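Glutaredoxin 2 (Salmonella enterica subsp. enterica serovar Typhimurium, PDB 3IR4) binds glutathione and, as a glutaredoxin with a glutathione S-transferase-like fold, probably catalyses glutathione-dependent thiol-disulfide exchange. Local coordinates at residues G98-N101 / Q102-P106. Residues are numbered along the deposited sequence; the frame is centred on the assembly and turned at random.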
ATOM      1  N   GLY A  98       8.608   8.065   7.302  1.00  9.03           N
ATOM      2  CA  GLY A  98       9.989   8.138   7.688  1.00  9.96           C
ATOM      3  C   GLY A  98      10.412   7.137   8.753  1.00  9.38           C
ATOM      4  O   GLY A  98      11.592   6.786   8.789  1.00 11.75           O
ATOM      5  N   TYR A  99       9.493   6.685   9.618  1.00  8.78           N
ATOM      6  CA  TYR A  99       9.828   5.703  10.685  1.00  7.97           C
ATOM      7  C   TYR A  99       9.023   4.401  10.646  1.00  7.07           C
ATOM      8  O   TYR A  99       9.422   3.417  11.264  1.00  7.43           O
ATOM      9  CB  TYR A  99       9.697   6.273  12.105  1.00  9.38           C
ATOM     10  CG  TYR A  99       8.313   6.593  12.578  1.00  8.65           C
ATOM     11  CD1 TYR A  99       7.768   7.856  12.401  1.00  8.83           C
ATOM     12  CD2 TYR A  99       7.518   5.625  13.186  1.00 10.31           C
ATOM     13  CE1 TYR A  99       6.475   8.168  12.862  1.00  9.43           C
ATOM     14  CE2 TYR A  99       6.242   5.907  13.624  1.00  9.73           C
ATOM     15  CZ  TYR A  99       5.717   7.166  13.458  1.00  7.84           C
ATOM     16  OH  TYR A  99       4.436   7.414  13.902  1.00  8.11           O
ATOM     17  N   VAL A 100       7.923   4.380   9.922  1.00  6.72           N
ATOM     18  CA  VAL A 100       6.963   3.290  10.005  1.00  6.05           C
ATOM     19  C   VAL A 100       7.524   1.942   9.580  1.00  5.69           C
ATOM     20  O   VAL A 100       7.031   0.904  10.029  1.00  5.34           O
ATOM     21  CB  VAL A 100       5.671   3.631   9.237  1.00  7.07           C
ATOM     22  CG1 VAL A 100       5.872   3.507   7.737  1.00  8.70           C
ATOM     23  CG2 VAL A 100       4.522   2.749   9.678  1.00  8.32           C
ATOM     24  N   ASN A 101       8.537   1.929   8.721  1.00  5.11           N
ATOM     25  CA  ASN A 101       9.076   0.675   8.255  1.00  5.47           C
ATOM     26  C   ASN A 101       9.752  -0.110   9.384  1.00  5.33           C
ATOM     27  O   ASN A 101       9.936  -1.318   9.227  1.00  5.13           O
ATOM     28  CB  ASN A 101       9.992   0.836   7.072  1.00  6.56           C
ATOM     29  CG  ASN A 101       9.254   0.791   5.772  1.00  8.71           C
ATOM     30  OD1 ASN A 101       8.085   0.396   5.747  1.00 12.28           O
ATOM     31  ND2 ASN A 101       9.925   1.120   4.688  1.00 12.50           N
ATOM     32  N   GLN A 102      10.114   0.543  10.495  1.00  4.34           N
ATOM     33  CA  GLN A 102      10.639  -0.203  11.627  1.00  4.30           C
ATOM     34  C   GLN A 102       9.564  -1.108  12.224  1.00  4.34           C
ATOM     35  O   GLN A 102       9.895  -2.101  12.839  1.00  5.33           O
ATOM     36  CB  GLN A 102      11.239   0.710  12.657  1.00  5.22           C
ATOM     37  CG  GLN A 102      12.469   1.415  12.150  1.00  7.33           C
ATOM     38  CD  GLN A 102      13.251   2.126  13.226  1.00 10.53           C
ATOM     39  OE1 GLN A 102      12.740   2.452  14.294  1.00 13.34           O
ATOM     40  NE2 GLN A 102      14.511   2.380  12.945  1.00 12.33           N
ATOM     41  N   LEU A 103       8.295  -0.747  12.084  1.00  4.15           N
ATOM     42  CA  LEU A 103       7.183  -1.616  12.433  1.00  4.46           C
ATOM     43  C   LEU A 103       6.871  -2.595  11.288  1.00  4.11           C
ATOM     44  O   LEU A 103       6.598  -3.776  11.519  1.00  4.53           O
ATOM     45  CB  LEU A 103       5.926  -0.790  12.743  1.00  4.94           C
ATOM     46  CG  LEU A 103       5.910  -0.026  14.055  1.00  5.36           C
ATOM     47  CD1 LEU A 103       4.727   0.904  14.077  1.00  7.43           C
ATOM     48  CD2 LEU A 103       5.866  -1.027  15.262  1.00  6.81           C
ATOM     49  N   LEU A 104       6.818  -2.090  10.075  1.00  3.89           N
ATOM     50  CA  LEU A 104       6.280  -2.892   8.971  1.00  3.96           C
ATOM     51  C   LEU A 104       7.196  -3.966   8.416  1.00  3.67           C
ATOM     52  O   LEU A 104       6.766  -5.091   8.238  1.00  4.56           O
ATOM     53  CB  LEU A 104       5.769  -1.993   7.821  1.00  4.16           C
ATOM     54  CG  LEU A 104       4.642  -1.034   8.186  1.00  5.55           C
ATOM     55  CD1 LEU A 104       4.335  -0.112   6.984  1.00  6.89           C
ATOM     56  CD2 LEU A 104       3.411  -1.771   8.632  1.00  6.36           C
ATOM     57  N   LEU A 105       8.437  -3.630   8.108  1.00  4.51           N
ATOM     58  CA  LEU A 105       9.292  -4.590   7.411  1.00  4.34           C
ATOM     59  C   LEU A 105       9.505  -5.888   8.186  1.00  4.25           C
ATOM     60  O   LEU A 105       9.410  -6.963   7.594  1.00  4.39           O
ATOM     61  CB  LEU A 105      10.617  -3.946   6.984  1.00  4.93           C
ATOM     62  CG  LEU A 105      10.519  -2.715   6.052  1.00  5.71           C
ATOM     63  CD1 LEU A 105      11.900  -2.198   5.776  1.00  6.93           C
ATOM     64  CD2 LEU A 105       9.768  -3.012   4.763  1.00  8.02           C
ATOM     65  N   PRO A 106       9.766  -5.815   9.508  1.00  3.81           N
ATOM     66  CA  PRO A 106       9.959  -7.067  10.211  1.00  4.22           C
ATOM     67  C   PRO A 106       8.716  -7.931  10.221  1.00  3.68           C
ATOM     68  O   PRO A 106       8.817  -9.151  10.281  1.00  4.83           O
ATOM     69  CB  PRO A 106      10.339  -6.614  11.635  1.00  4.79           C
ATOM     70  CG  PRO A 106      10.880  -5.260  11.488  1.00  6.22           C
ATOM     71  CD  PRO A 106      10.053  -4.658  10.382  1.00  4.48           C
TER
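Tyr99 meets Gln102 through the backbone. Gln102 N donates to Tyr99 O at 3.1 Å, and Gln102 CB and CG pass alongside the same oxygen. This is the local turn that carries the chain from helix 87-97 into helix 101-108 of the all-helical C-terminal domain. The tyrosine ring lies against helix 143-160, where its hydroxyl bonds to Asp153 and Lys149 makes a cation-pi contact.

Val100 O accepts two bonds. Leu104 N comes in the carbonyl plane at 3.0 Å, with an N-H...O angle of 154°. Leu103 N sits at 2.9 Å but well above that plane, and its bond is more bent, at 135°. Both Val100 methyls face Leu104, and CG2 is 3.9 Å from Leu104 CD1. A chi1 of 76° sets CG2 anti to the backbone N and beside the carbonyl carbon, where it meets that methyl. The valine also packs on Leu181 and Leu185 of helix 173-185.

Asn101 O receives Leu105 N at 3.0 Å, a regular helical bond. The Asn101 side chain lies across Leu105, with CB and CG each 3.7 Å from Leu105 CG. Its amide ends rest on carbon: OD1 on Leu104 CB, and ND2 near Leu105 CD1. Leu105 continues onto Phe125 and Lys129 of helix 119-133, and its side chain is about 8 Å from the bound glutathione. Pro106 has no N-H to give, and the helix is kinked there; its CD lies 3.5 Å from Asn101 O.

The four hydrogen bonds are thus all main chain. Val100 and Leu104 meet as apolar side chains, and the Asn101 amide makes only van der Waals contact with Leu104 and Leu105. The carbonyls of Tyr99, Val100 and Asn101 together take four N-H donors, so main-chain bonds hold the helix start in a mostly buried place.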